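Local coordinates for Endoglucanase(Endo-1,4-beta-glucanase)protein (Pseudomonas stutzeri, PDB 6R2J) that probably hydrolyses beta-1,4-glycosidic bonds of cellulose as a family 5 endoglucanase with a TIM-barrel fold, and is seen here with cellobiose bound, at residues V16-A21 against K45-Q50; L86-G91 against K131-L136; L96-Y101 against E117-V122; Y183-V188 against L201-H206; P236-L241 against N274-P279. All coordinates share one frame; numbering follows the deposited sequence.

Interaction 1: V16-A21 against K45-Q50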
# COMPACT_ATOMS: atom_id res chain seq x y z
N VAL A 16 0.54 -2.45 8.26
CA VAL A 16 -0.60 -3.27 7.89
C VAL A 16 -1.48 -2.50 6.92
O VAL A 16 -1.69 -1.30 7.07
CB VAL A 16 -1.45 -3.66 9.12
CG1 VAL A 16 -0.69 -4.67 10.03
CG2 VAL A 16 -1.88 -2.43 9.90
N ASN A 17 -2.04 -3.21 5.96
CA ASN A 17 -3.15 -2.66 5.21
C ASN A 17 -4.43 -2.81 6.04
O ASN A 17 -4.67 -3.88 6.61
CB ASN A 17 -3.31 -3.42 3.90
CG ASN A 17 -2.22 -3.11 2.91
OD1 ASN A 17 -2.33 -2.14 2.16
ND2 ASN A 17 -1.20 -3.95 2.85
N ILE A 18 -5.26 -1.76 6.04
CA ILE A 18 -6.50 -1.72 6.82
C ILE A 18 -7.72 -1.55 5.92
O ILE A 18 -7.79 -0.59 5.13
CB ILE A 18 -6.43 -0.63 7.90
CG1 ILE A 18 -5.29 -0.95 8.89
CG2 ILE A 18 -7.76 -0.52 8.64
CD1 ILE A 18 -5.54 -2.15 9.86
N SER A 19 -8.68 -2.47 6.05
CA SER A 19 -9.92 -2.52 5.30
C SER A 19 -10.84 -1.38 5.76
O SER A 19 -10.62 -0.78 6.84
CB SER A 19 -10.57 -3.90 5.45
OG SER A 19 -10.68 -4.19 6.80
N GLY A 20 -11.93 -1.13 5.00
CA GLY A 20 -12.36 -1.94 3.84
C GLY A 20 -13.06 -1.03 2.85
O GLY A 20 -14.05 -1.39 2.28
N ALA A 21 -12.52 0.18 2.63
CA ALA A 21 -13.13 1.22 1.80
C ALA A 21 -13.03 0.93 0.30
O ALA A 21 -13.71 1.60 -0.49
CB ALA A 21 -12.48 2.58 2.11
N LYS A 45 -6.21 1.45 17.63
CA LYS A 45 -5.71 1.16 18.97
C LYS A 45 -5.09 -0.23 19.04
O LYS A 45 -4.00 -0.40 19.62
CB LYS A 45 -6.87 1.28 19.97
CG LYS A 45 -6.53 1.07 21.47
CD LYS A 45 -5.24 1.71 21.89
CE LYS A 45 -5.07 1.70 23.40
NZ LYS A 45 -6.14 1.00 24.13
N TYR A 46 -5.76 -1.24 18.49
CA TYR A 46 -5.18 -2.57 18.50
C TYR A 46 -3.80 -2.57 17.85
O TYR A 46 -2.84 -3.08 18.42
CB TYR A 46 -6.10 -3.58 17.80
CG TYR A 46 -5.44 -4.94 17.71
CD1 TYR A 46 -5.31 -5.74 18.82
CD2 TYR A 46 -4.90 -5.39 16.51
CE1 TYR A 46 -4.66 -6.97 18.73
CE2 TYR A 46 -4.27 -6.60 16.40
CZ TYR A 46 -4.15 -7.39 17.51
OH TYR A 46 -3.50 -8.60 17.41
N TYR A 47 -3.68 -2.04 16.63
CA TYR A 47 -2.40 -2.17 15.93
C TYR A 47 -1.34 -1.31 16.59
O TYR A 47 -0.19 -1.73 16.72
CB TYR A 47 -2.57 -1.90 14.44
CG TYR A 47 -3.37 -3.01 13.80
CD1 TYR A 47 -2.79 -4.26 13.50
CD2 TYR A 47 -4.72 -2.85 13.58
CE1 TYR A 47 -3.54 -5.30 12.95
CE2 TYR A 47 -5.49 -3.86 13.03
CZ TYR A 47 -4.91 -5.08 12.70
OH TYR A 47 -5.70 -6.06 12.13
N ALA A 48 -1.70 -0.12 17.06
CA ALA A 48 -0.78 0.65 17.89
C ALA A 48 -0.32 -0.17 19.10
O ALA A 48 0.87 -0.16 19.46
CB ALA A 48 -1.45 1.93 18.38
N ASP A 49 -1.25 -0.86 19.75
CA ASP A 49 -0.87 -1.64 20.93
C ASP A 49 0.16 -2.72 20.58
O ASP A 49 0.96 -3.12 21.42
CB ASP A 49 -2.11 -2.27 21.57
CG ASP A 49 -2.90 -1.29 22.42
OD1 ASP A 49 -2.48 -0.12 22.58
OD2 ASP A 49 -3.97 -1.69 22.92
N GLN A 50 0.13 -3.20 19.34
CA GLN A 50 1.08 -4.19 18.86
C GLN A 50 2.38 -3.57 18.36
O GLN A 50 3.23 -4.30 17.84
CB GLN A 50 0.42 -4.99 17.73
CG GLN A 50 -0.93 -5.61 18.11
CD GLN A 50 -0.83 -6.73 19.18
OE1 GLN A 50 0.10 -7.56 19.17
NE2 GLN A 50 -1.81 -6.76 20.10
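The phenol ring of Tyr47 is sandwiched: Val16 CG2 sits over one face, displaced toward the rim 4.1 Å above the plane, and Tyr46 CD2 of the same helix lies over the centre of the opposite face. Val16 CG1 reaches the same flank of the ring, 4.1 Å from Tyr47 CD1. Across the ring, Ile18 CD1 comes in obliquely to 3.6 Å from Tyr47 CE2, its chain running alongside the tyrosine in the opposite direction. This is the packing of a first barrel strand, 14-18, against helix 41-49 of its beta-alpha-beta unit, which continues into strand 54-59; Ile55 there also touches Val16 and Ile18. With CG anti to its carbonyl carbon (chi1 -68°), Tyr47 points its ring at the strand, while its hydroxyl is hydrogen-bonded to Glu297. Replacing Tyr47 by an alanine would probably open a gap between helix and strand beside Val16 and Ile18 and deprive Glu297 of its hydroxyl partner. Met307 of helix 305-311 touches the tyrosine as well.

Interaction 2: L86-G91 against K131-L136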
# COMPACT_ATOMS: atom_id res chain seq x y z
N LEU A 86 -7.95 9.25 13.34
CA LEU A 86 -7.84 8.17 14.31
C LEU A 86 -6.45 7.56 14.27
O LEU A 86 -5.88 7.23 15.32
CB LEU A 86 -8.93 7.12 14.05
CG LEU A 86 -10.38 7.60 14.28
CD1 LEU A 86 -11.32 6.55 13.80
CD2 LEU A 86 -10.63 7.91 15.74
N ALA A 87 -5.87 7.43 13.07
CA ALA A 87 -4.48 6.99 12.96
C ALA A 87 -3.56 7.90 13.76
O ALA A 87 -2.78 7.44 14.60
CB ALA A 87 -4.04 6.89 11.49
N ALA A 88 -3.67 9.22 13.54
CA ALA A 88 -2.71 10.16 14.13
C ALA A 88 -2.86 10.24 15.65
O ALA A 88 -1.86 10.41 16.37
CB ALA A 88 -2.91 11.55 13.51
N GLN A 89 -4.09 10.17 16.14
CA GLN A 89 -4.28 10.16 17.58
C GLN A 89 -3.56 8.98 18.22
O GLN A 89 -3.16 9.06 19.39
CB GLN A 89 -5.76 10.08 17.93
CG GLN A 89 -6.55 11.33 17.66
CD GLN A 89 -8.04 11.14 17.90
OE1 GLN A 89 -8.81 11.77 17.24
NE2 GLN A 89 -8.45 10.26 18.82
N ASN A 90 -3.44 7.87 17.49
CA ASN A 90 -2.78 6.68 17.97
C ASN A 90 -1.34 6.58 17.52
O ASN A 90 -0.79 5.48 17.46
CB ASN A 90 -3.54 5.44 17.52
CG ASN A 90 -4.78 5.20 18.34
OD1 ASN A 90 -4.71 4.72 19.51
ND2 ASN A 90 -5.94 5.52 17.75
N GLY A 91 -0.71 7.72 17.21
CA GLY A 91 0.70 7.72 16.86
C GLY A 91 1.05 7.02 15.57
O GLY A 91 2.21 6.64 15.41
N LYS A 131 -3.65 17.84 2.69
CA LYS A 131 -2.40 18.56 2.92
C LYS A 131 -2.22 18.95 4.38
O LYS A 131 -3.05 19.66 4.97
CB LYS A 131 -2.41 19.83 2.03
CG LYS A 131 -1.24 20.81 2.19
CD LYS A 131 -1.46 22.09 1.35
CE LYS A 131 -0.28 23.10 1.47
NZ LYS A 131 -0.52 24.20 2.49
N GLY A 132 -1.13 18.48 4.97
CA GLY A 132 -0.75 18.89 6.30
C GLY A 132 -1.31 18.06 7.43
O GLY A 132 -1.06 18.38 8.60
N HIS A 133 -2.07 17.02 7.12
CA HIS A 133 -2.72 16.25 8.16
C HIS A 133 -1.67 15.46 8.93
O HIS A 133 -0.82 14.81 8.30
CB HIS A 133 -3.78 15.31 7.60
CG HIS A 133 -4.67 14.76 8.67
ND1 HIS A 133 -4.18 13.96 9.68
CD2 HIS A 133 -5.97 14.97 8.94
CE1 HIS A 133 -5.16 13.69 10.52
NE2 HIS A 133 -6.26 14.28 10.09
N PRO A 134 -1.70 15.47 10.26
CA PRO A 134 -0.62 14.77 11.00
C PRO A 134 -0.57 13.26 10.77
O PRO A 134 0.53 12.67 10.78
CB PRO A 134 -0.86 15.16 12.47
CG PRO A 134 -2.30 15.68 12.53
CD PRO A 134 -2.59 16.25 11.15
N GLY A 135 -1.72 12.63 10.55
CA GLY A 135 -1.76 11.21 10.34
C GLY A 135 -1.51 10.80 8.92
O GLY A 135 -1.62 9.62 8.60
N LEU A 136 -1.17 11.73 8.05
CA LEU A 136 -0.89 11.39 6.66
C LEU A 136 0.61 11.19 6.47
O LEU A 136 1.40 12.10 6.74
CB LEU A 136 -1.37 12.49 5.71
CG LEU A 136 -1.12 12.22 4.23
CD1 LEU A 136 -2.00 11.13 3.65
CD2 LEU A 136 -1.31 13.55 3.49
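Ala88 and Gly135 approach so closely that their CA atoms are only 4.0 Å apart, a spacing that depends on the glycine having no side chain. Ala88 CB rests on the backbone of the turn, 3.4 Å from Gly135 N and the same from Gly135 CA; a beta carbon on Gly135 would run into that methyl. Two further groups border the methyl: Pro134 CB, 4.3 Å from Ala88 CB, and the His133 ring, which turns its edge to it with CE1 leading. The imidazole is fixed at both nitrogens. Gly135 N donates to His133 ND1 over 2.9 Å, lying almost exactly in the ring plane, and NE2 is hydrogen-bonded to Asp85. The ring thereby braces the type I turn from His133 to Leu136, which is closed by the bond from Leu136 N to His133 O. Ala88 itself belongs to the last turn of its helix, which ends in a Schellman motif with Gly91 as C-prime residue, Gly91 N bonding to Ala88 O. The contact thus sets the last turn of helix 74-89 against the connection from helix 116-130 into strand 136-140, while Ala87 leans on Val94 of strand 93-98 and on Phe44 of helix 41-49.

Interaction 3: L96-Y101 against E117-V122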
# COMPACT_ATOMS: atom_id res chain seq x y z
N LEU A 96 -2.54 6.74 2.06
CA LEU A 96 -3.78 6.66 1.31
C LEU A 96 -3.53 6.04 -0.06
O LEU A 96 -2.71 6.54 -0.84
CB LEU A 96 -4.43 8.03 1.16
CG LEU A 96 -4.89 8.62 2.50
CD1 LEU A 96 -5.57 9.95 2.21
CD2 LEU A 96 -5.82 7.71 3.26
N ASP A 97 -4.24 4.97 -0.38
CA ASP A 97 -3.97 4.16 -1.56
C ASP A 97 -5.20 4.22 -2.44
O ASP A 97 -6.24 3.67 -2.07
CB ASP A 97 -3.68 2.72 -1.11
CG ASP A 97 -4.01 1.67 -2.17
OD1 ASP A 97 -3.85 1.95 -3.41
OD2 ASP A 97 -4.51 0.59 -1.69
N MET A 98 -5.08 4.86 -3.61
CA MET A 98 -6.15 4.84 -4.61
C MET A 98 -6.10 3.47 -5.29
O MET A 98 -5.27 3.22 -6.17
CB MET A 98 -6.01 5.98 -5.61
CG MET A 98 -7.05 5.90 -6.72
SD MET A 98 -7.09 7.34 -7.84
CE MET A 98 -7.63 8.69 -6.78
N HIS A 99 -7.00 2.59 -4.89
CA HIS A 99 -6.88 1.15 -5.14
C HIS A 99 -7.56 0.78 -6.47
O HIS A 99 -8.48 -0.05 -6.53
CB HIS A 99 -7.54 0.44 -3.97
CG HIS A 99 -7.01 -0.93 -3.69
ND1 HIS A 99 -5.74 -1.16 -3.22
CD2 HIS A 99 -7.61 -2.15 -3.76
CE1 HIS A 99 -5.57 -2.45 -3.03
NE2 HIS A 99 -6.69 -3.08 -3.34
N ASN A 100 -7.04 1.38 -7.56
CA ASN A 100 -7.80 1.42 -8.80
C ASN A 100 -7.24 0.69 -10.02
O ASN A 100 -7.88 0.74 -11.08
CB ASN A 100 -8.11 2.88 -9.17
CG ASN A 100 -9.44 3.34 -8.63
OD1 ASN A 100 -9.58 3.61 -7.46
ND2 ASN A 100 -10.45 3.41 -9.48
N TYR A 101 -6.09 0.04 -9.94
CA TYR A 101 -5.67 -0.89 -11.00
C TYR A 101 -5.49 -0.23 -12.37
O TYR A 101 -5.67 -0.88 -13.40
CB TYR A 101 -6.66 -2.05 -11.12
CG TYR A 101 -6.84 -2.83 -9.84
CD1 TYR A 101 -5.92 -3.77 -9.44
CD2 TYR A 101 -7.91 -2.60 -9.02
CE1 TYR A 101 -6.07 -4.45 -8.26
CE2 TYR A 101 -8.06 -3.27 -7.83
CZ TYR A 101 -7.13 -4.19 -7.45
OH TYR A 101 -7.32 -4.86 -6.25
N GLU A 117 -5.63 14.28 -17.48
CA GLU A 117 -6.04 15.48 -16.75
C GLU A 117 -7.09 15.17 -15.69
O GLU A 117 -7.19 15.89 -14.69
CB GLU A 117 -6.53 16.54 -17.74
CG GLU A 117 -6.82 17.95 -17.16
CD GLU A 117 -5.94 18.32 -15.93
OE1 GLU A 117 -6.50 18.67 -14.86
OE2 GLU A 117 -4.69 18.28 -16.05
N ALA A 118 -7.93 14.16 -15.90
CA ALA A 118 -8.95 13.83 -14.91
C ALA A 118 -8.33 13.20 -13.66
O ALA A 118 -8.78 13.45 -12.54
CB ALA A 118 -9.96 12.89 -15.56
N TYR A 119 -7.32 12.37 -13.86
CA TYR A 119 -6.55 11.77 -12.78
C TYR A 119 -5.74 12.82 -12.03
O TYR A 119 -5.78 12.89 -10.80
CB TYR A 119 -5.68 10.71 -13.43
CG TYR A 119 -4.89 9.85 -12.54
CD1 TYR A 119 -5.46 9.20 -11.46
CD2 TYR A 119 -3.56 9.64 -12.81
CE1 TYR A 119 -4.71 8.40 -10.64
CE2 TYR A 119 -2.79 8.83 -11.99
CZ TYR A 119 -3.37 8.20 -10.90
OH TYR A 119 -2.58 7.39 -10.08
N ALA A 120 -4.97 13.65 -12.75
CA ALA A 120 -4.25 14.74 -12.11
C ALA A 120 -5.17 15.61 -11.23
O ALA A 120 -4.80 15.95 -10.10
CB ALA A 120 -3.58 15.59 -13.18
N SER A 121 -6.35 15.98 -11.73
CA SER A 121 -7.23 16.88 -10.98
C SER A 121 -7.70 16.23 -9.68
O SER A 121 -7.68 16.85 -8.62
CB SER A 121 -8.44 17.29 -11.82
OG SER A 121 -9.44 17.86 -10.99
N VAL A 122 -8.13 14.96 -9.76
CA VAL A 122 -8.63 14.28 -8.57
C VAL A 122 -7.54 14.22 -7.51
O VAL A 122 -7.81 14.41 -6.33
CB VAL A 122 -9.32 12.93 -8.88
CG1 VAL A 122 -8.34 11.85 -9.20
CG2 VAL A 122 -10.23 12.58 -7.70
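Met98 carries this contact, giving up more surface than either Tyr119 or Val122, the two helix residues it meets. Its side chain leaves the strand with CG anti to the backbone N (chi1 175°), runs on extended through chi2 and then bends at chi3, so that sulfur and methyl address different neighbours. The sulfur comes to the edge of the tyrosine ring, with Met98 SD 3.8 Å from Tyr119 CE1. Met98 SD lies close to the ring plane, 87° off the normal and 5.2 Å from the centroid of the Tyr119 ring, which makes this a Met-aromatic contact of the edge kind. The two side chains slide past one another in opposite directions. Past the bend, the methyl meets a branch of the valine tip to tip, Met98 CE standing 4.0 Å from Val122 CG1. In the barrel this is the outer layer of the wall, where strand 93-98 is covered by helix 116-130, the helix that follows it after a long loop carrying a small two-stranded hairpin. Trp123 and Leu126 of that helix, together with Phe59 of strand 54-59, also touch Met98. Tyr119 spans farther than the methionine: its hydroxyl is hydrogen-bonded to the carbonyl oxygen of Ile141, and its ring meets Trp123 and touches Ala155 and Ala159 of helix 152-166. At the strand's end, His99 ND1 donates to the syn lone pair of Asp97 OD2 over 2.6 Å in a bent bond, the oxygen tilted from the imidazole plane.

Interaction 4: Y183-V188 against L201-H206. With BGC (beta-D-glucopyranose), chain E.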
# COMPACT_ATOMS: atom_id res chain seq x y z
N TYR A 183 8.91 -9.36 -8.06
CA TYR A 183 9.77 -10.30 -8.78
C TYR A 183 10.00 -9.84 -10.22
O TYR A 183 11.13 -9.93 -10.75
CB TYR A 183 9.12 -11.69 -8.75
CG TYR A 183 9.87 -12.71 -9.55
CD1 TYR A 183 11.06 -13.26 -9.06
CD2 TYR A 183 9.44 -13.09 -10.83
CE1 TYR A 183 11.79 -14.17 -9.82
CE2 TYR A 183 10.18 -13.98 -11.59
CZ TYR A 183 11.33 -14.51 -11.07
OH TYR A 183 12.05 -15.40 -11.81
N HIS A 184 8.96 -9.32 -10.86
CA HIS A 184 9.01 -8.96 -12.26
C HIS A 184 9.49 -7.53 -12.49
O HIS A 184 9.67 -7.15 -13.66
CB HIS A 184 7.61 -9.12 -12.89
CG HIS A 184 7.07 -10.52 -12.84
ND1 HIS A 184 6.18 -10.96 -11.89
CD2 HIS A 184 7.31 -11.59 -13.64
CE1 HIS A 184 5.90 -12.24 -12.09
NE2 HIS A 184 6.57 -12.64 -13.16
N TRP A 185 9.70 -6.76 -11.41
CA TRP A 185 9.97 -5.34 -11.50
C TRP A 185 11.09 -4.99 -12.48
O TRP A 185 10.90 -4.08 -13.31
CB TRP A 185 10.28 -4.85 -10.08
CG TRP A 185 10.33 -3.40 -10.02
CD1 TRP A 185 11.37 -2.60 -10.39
CD2 TRP A 185 9.28 -2.55 -9.62
NE1 TRP A 185 11.02 -1.28 -10.27
CE2 TRP A 185 9.74 -1.22 -9.77
CE3 TRP A 185 7.99 -2.76 -9.14
CZ2 TRP A 185 8.94 -0.10 -9.46
CZ3 TRP A 185 7.20 -1.66 -8.83
CH2 TRP A 185 7.68 -0.34 -8.98
N PRO A 186 12.26 -5.65 -12.44
CA PRO A 186 13.37 -5.20 -13.29
C PRO A 186 13.12 -5.47 -14.75
O PRO A 186 13.77 -4.85 -15.60
CB PRO A 186 14.57 -6.02 -12.81
CG PRO A 186 14.17 -6.67 -11.60
CD PRO A 186 12.66 -6.74 -11.53
N LEU A 187 12.20 -6.37 -15.06
CA LEU A 187 11.90 -6.63 -16.46
C LEU A 187 10.75 -5.75 -16.93
O LEU A 187 10.81 -5.25 -18.05
CB LEU A 187 11.60 -8.12 -16.69
CG LEU A 187 12.76 -9.05 -16.32
CD1 LEU A 187 12.67 -10.42 -16.96
CD2 LEU A 187 14.14 -8.47 -16.69
N VAL A 188 9.75 -5.51 -16.08
CA VAL A 188 8.54 -4.76 -16.50
C VAL A 188 8.78 -3.25 -16.46
O VAL A 188 8.26 -2.49 -17.29
CB VAL A 188 7.36 -5.19 -15.61
CG1 VAL A 188 6.26 -4.19 -15.67
CG2 VAL A 188 6.84 -6.55 -16.04
N LEU A 201 9.63 10.73 -3.13
CA LEU A 201 8.99 9.65 -3.87
C LEU A 201 9.60 8.33 -3.43
O LEU A 201 10.82 8.24 -3.21
CB LEU A 201 9.27 9.82 -5.36
CG LEU A 201 8.40 9.21 -6.45
CD1 LEU A 201 8.20 10.26 -7.48
CD2 LEU A 201 9.16 7.99 -6.93
N ILE A 202 8.75 7.30 -3.33
CA ILE A 202 9.17 5.95 -3.00
C ILE A 202 8.46 4.99 -3.95
O ILE A 202 7.28 5.17 -4.27
CB ILE A 202 8.90 5.60 -1.51
CG1 ILE A 202 9.68 6.60 -0.64
CG2 ILE A 202 9.26 4.17 -1.23
CD1 ILE A 202 9.17 6.69 0.82
N TYR A 203 9.18 3.97 -4.40
CA TYR A 203 8.66 2.97 -5.32
C TYR A 203 8.18 1.78 -4.52
O TYR A 203 8.71 1.47 -3.46
CB TYR A 203 9.70 2.55 -6.34
CG TYR A 203 9.99 3.69 -7.28
CD1 TYR A 203 10.95 4.63 -6.96
CD2 TYR A 203 9.25 3.85 -8.45
CE1 TYR A 203 11.21 5.69 -7.80
CE2 TYR A 203 9.52 4.90 -9.33
CZ TYR A 203 10.50 5.82 -8.99
OH TYR A 203 10.81 6.87 -9.83
N GLU A 204 7.13 1.16 -5.01
CA GLU A 204 6.37 0.23 -4.19
C GLU A 204 5.96 -0.93 -5.06
O GLU A 204 5.33 -0.72 -6.10
CB GLU A 204 5.09 0.85 -3.64
CG GLU A 204 4.12 -0.24 -3.17
CD GLU A 204 2.80 0.34 -2.63
OE1 GLU A 204 2.62 1.59 -2.63
OE2 GLU A 204 1.95 -0.47 -2.22
N ALA A 205 6.26 -2.14 -4.58
CA ALA A 205 5.89 -3.39 -5.22
C ALA A 205 5.14 -4.25 -4.21
O ALA A 205 5.18 -4.01 -3.00
CB ALA A 205 7.12 -4.19 -5.69
N HIS A 206 4.48 -5.28 -4.76
CA HIS A 206 3.70 -6.28 -4.04
C HIS A 206 4.34 -7.63 -4.26
O HIS A 206 5.00 -7.86 -5.28
CB HIS A 206 2.26 -6.28 -4.52
CG HIS A 206 1.56 -4.99 -4.22
ND1 HIS A 206 0.30 -4.68 -4.67
CD2 HIS A 206 1.98 -3.90 -3.52
CE1 HIS A 206 -0.03 -3.46 -4.26
NE2 HIS A 206 0.95 -2.99 -3.53
C2 BGC E . 1.26 -10.09 -9.45
C3 BGC E . 2.01 -9.04 -8.69
C4 BGC E . 1.05 -8.61 -7.63
C5 BGC E . 0.10 -9.64 -7.09
C6 BGC E . -0.65 -8.89 -6.03
C1 BGC E . 0.15 -11.02 -8.90
O2 BGC E . 2.29 -10.74 -10.30
O3 BGC E . 2.39 -7.93 -9.51
O4 BGC E . 1.98 -8.00 -6.77
O5 BGC E . -0.78 -10.08 -8.23
O6 BGC E . -1.88 -9.62 -5.78
O HOH W 1 6.06 -10.47 -7.11
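An apolar contact between a short helix and a barrel strand, just behind the glycan pocket, is carried by the indole of Trp185. Its CG is anti to the backbone N (chi1 -169°), which sends the six-membered ring to strand 201-206. There Trp185 CE3 lies 3.8 Å from Ala205 CB, and Trp185 CZ3 is 3.4 Å from Glu204 O. Tyr203 CD2 meets the indole near its plane at the edge, 4.1 Å from Trp185 CZ2, the two side chains crossing at about a right angle. A leucine in place of Trp185 lacks the indole's far ring, which would probably leave a gap beside Ala205 and Tyr203 and cost Trp240 one of its edge-to-face partners. On the strand's other side, His206 NE2 donates to Glu204 OE2 from above the carboxylate plane, and His206 ND1 is hydrogen-bonded to Glu144; His206 belongs to the pocket that holds the glucose unit. Helix 229-244 closes the outside, Phe237 and Trp240 packing on Trp185, while strands 171-175 and 248-252 flank strand 201-206.

Interaction 5: P236-L241 against N274-P279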
# COMPACT_ATOMS: atom_id res chain seq x y z
N PRO A 236 14.97 -8.97 -6.76
CA PRO A 236 14.98 -8.22 -8.01
C PRO A 236 14.65 -6.75 -7.81
O PRO A 236 15.31 -5.88 -8.40
CB PRO A 236 13.91 -8.95 -8.83
CG PRO A 236 13.93 -10.36 -8.29
CD PRO A 236 14.10 -10.16 -6.84
N PHE A 237 13.64 -6.48 -6.96
CA PHE A 237 13.10 -5.14 -6.72
C PHE A 237 14.09 -4.29 -5.93
O PHE A 237 14.41 -3.17 -6.33
CB PHE A 237 11.75 -5.31 -5.98
CG PHE A 237 11.10 -4.02 -5.57
CD1 PHE A 237 10.94 -2.98 -6.48
CD2 PHE A 237 10.64 -3.84 -4.27
CE1 PHE A 237 10.36 -1.78 -6.08
CE2 PHE A 237 10.08 -2.65 -3.87
CZ PHE A 237 9.93 -1.63 -4.77
N ILE A 238 14.59 -4.84 -4.81
CA ILE A 238 15.63 -4.20 -4.00
C ILE A 238 16.83 -3.85 -4.87
O ILE A 238 17.38 -2.75 -4.81
CB ILE A 238 16.01 -5.11 -2.82
CG1 ILE A 238 14.77 -5.39 -1.96
CG2 ILE A 238 17.22 -4.53 -2.07
CD1 ILE A 238 13.80 -4.27 -1.81
N GLU A 239 17.26 -4.79 -5.71
CA GLU A 239 18.43 -4.57 -6.54
C GLU A 239 18.19 -3.47 -7.55
O GLU A 239 19.07 -2.65 -7.80
CB GLU A 239 18.82 -5.87 -7.25
CG GLU A 239 19.50 -6.87 -6.30
CD GLU A 239 19.97 -8.10 -6.99
OE1 GLU A 239 19.87 -8.12 -8.23
OE2 GLU A 239 20.42 -9.04 -6.32
N TRP A 240 17.00 -3.44 -8.13
CA TRP A 240 16.63 -2.32 -9.00
C TRP A 240 16.60 -1.00 -8.24
O TRP A 240 17.09 0.02 -8.73
CB TRP A 240 15.25 -2.58 -9.60
CG TRP A 240 14.80 -1.60 -10.59
CD1 TRP A 240 14.98 -1.65 -11.95
CD2 TRP A 240 14.06 -0.40 -10.33
NE1 TRP A 240 14.41 -0.55 -12.54
CE2 TRP A 240 13.84 0.23 -11.57
CE3 TRP A 240 13.58 0.21 -9.16
CZ2 TRP A 240 13.15 1.45 -11.68
CZ3 TRP A 240 12.88 1.43 -9.28
CH2 TRP A 240 12.67 2.03 -10.52
N LEU A 241 16.03 -1.00 -7.03
CA LEU A 241 16.07 0.20 -6.19
C LEU A 241 17.51 0.65 -5.92
O LEU A 241 17.86 1.81 -6.12
CB LEU A 241 15.34 -0.07 -4.88
CG LEU A 241 13.84 -0.27 -5.06
CD1 LEU A 241 13.25 -0.90 -3.78
CD2 LEU A 241 13.10 0.98 -5.39
N ASN A 274 14.28 -5.94 6.72
CA ASN A 274 14.97 -5.20 7.77
C ASN A 274 16.42 -4.97 7.41
O ASN A 274 16.94 -3.87 7.62
CB ASN A 274 14.90 -5.95 9.10
CG ASN A 274 13.71 -5.53 9.95
OD1 ASN A 274 12.98 -4.61 9.60
ND2 ASN A 274 13.51 -6.21 11.06
N ASP A 275 17.10 -5.99 6.85
CA ASP A 275 18.51 -5.84 6.51
C ASP A 275 18.74 -4.69 5.52
O ASP A 275 19.85 -4.14 5.44
CB ASP A 275 19.03 -7.14 5.91
CG ASP A 275 18.98 -8.28 6.87
OD1 ASP A 275 19.00 -8.03 8.11
OD2 ASP A 275 18.95 -9.44 6.38
N ASN A 276 17.70 -4.35 4.75
CA ASN A 276 17.75 -3.26 3.78
C ASN A 276 16.98 -2.01 4.22
O ASN A 276 16.96 -1.02 3.48
CB ASN A 276 17.21 -3.72 2.43
CG ASN A 276 18.09 -4.74 1.79
OD1 ASN A 276 19.02 -4.39 1.06
ND2 ASN A 276 17.83 -6.02 2.09
N CYS A 277 16.42 -2.01 5.44
CA CYS A 277 15.59 -0.90 5.99
C CYS A 277 14.44 -0.57 5.02
O CYS A 277 14.18 0.62 4.82
CB CYS A 277 16.42 0.35 6.25
SG CYS A 277 17.71 0.17 7.51
N VAL A 278 13.77 -1.58 4.47
CA VAL A 278 12.69 -1.41 3.49
C VAL A 278 11.37 -1.69 4.21
O VAL A 278 11.22 -2.77 4.81
CB VAL A 278 12.86 -2.33 2.27
CG1 VAL A 278 11.57 -2.43 1.51
CG2 VAL A 278 14.01 -1.81 1.39
N PRO A 279 10.44 -0.73 4.25
CA PRO A 279 9.17 -0.96 4.93
C PRO A 279 8.23 -1.82 4.09
O PRO A 279 8.46 -2.11 2.91
CB PRO A 279 8.63 0.46 5.14
CG PRO A 279 9.23 1.29 4.00
CD PRO A 279 10.58 0.64 3.70
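Ile238 reaches from helix 229-244 to the end of helix 260-276, and its CB points toward that segment. At CB the side chain branches. CG2, anti to the backbone N, meets the side-chain amide of Asn276: Ile238 CG2 is 3.6 Å from Asn276 OD1 and 4.0 Å from Asn276 CG, the two side chains crossing at a slant. CG1 takes the other direction, beside the backbone N (chi1 -58°), and serves as a link to the terminal methyl. That methyl then meets the valine tip to tip, with Ile238 CD1 4.0 Å from Val278 CG2. Asn276 turns its other amide atom elsewhere, ND2 being hydrogen-bonded to Tyr272 O one turn earlier in helix 260-276, and Tyr272 also touches Ile238. Between the two partners the chain passes through Cys277, which takes a positive phi in the Schellman motif that ends the helix and whose sulfur is joined to Cys318 in a disulfide. The contact therefore joins two successive outer helices of the barrel, 229-244 and 260-276, where the latter turns toward strand 280-285. Its chemistry is van der Waals throughout: the amide oxygen only packs against a methyl, so shape rather than polar pairing sets how these two segments fit.

How the interactions relate
Interactions 1, 3 and 4 are buried contacts of the parallel barrel sheet, each laying helix side chains on a different strand, and each uses an aromatic residue of the helix: a sandwiched tyrosine, a tyrosine edge beside sulfur, an indole. Interaction 5 is also buried but joins two outer helices through aliphatic methyls and an amide. Interaction 2, nearer the surface and only partly buried, relies on a methyl against bare backbone. Interactions 4 and 5 share a border, with Trp185 packed on Trp240 and Tyr203 O near Phe237. Interactions 1 and 2 meet where Asn90 touches Lys45 and Ala48; Leu136 packing on Leu96 joins interactions 2 and 3. Interaction 4 alone includes a glycan-pocket residue.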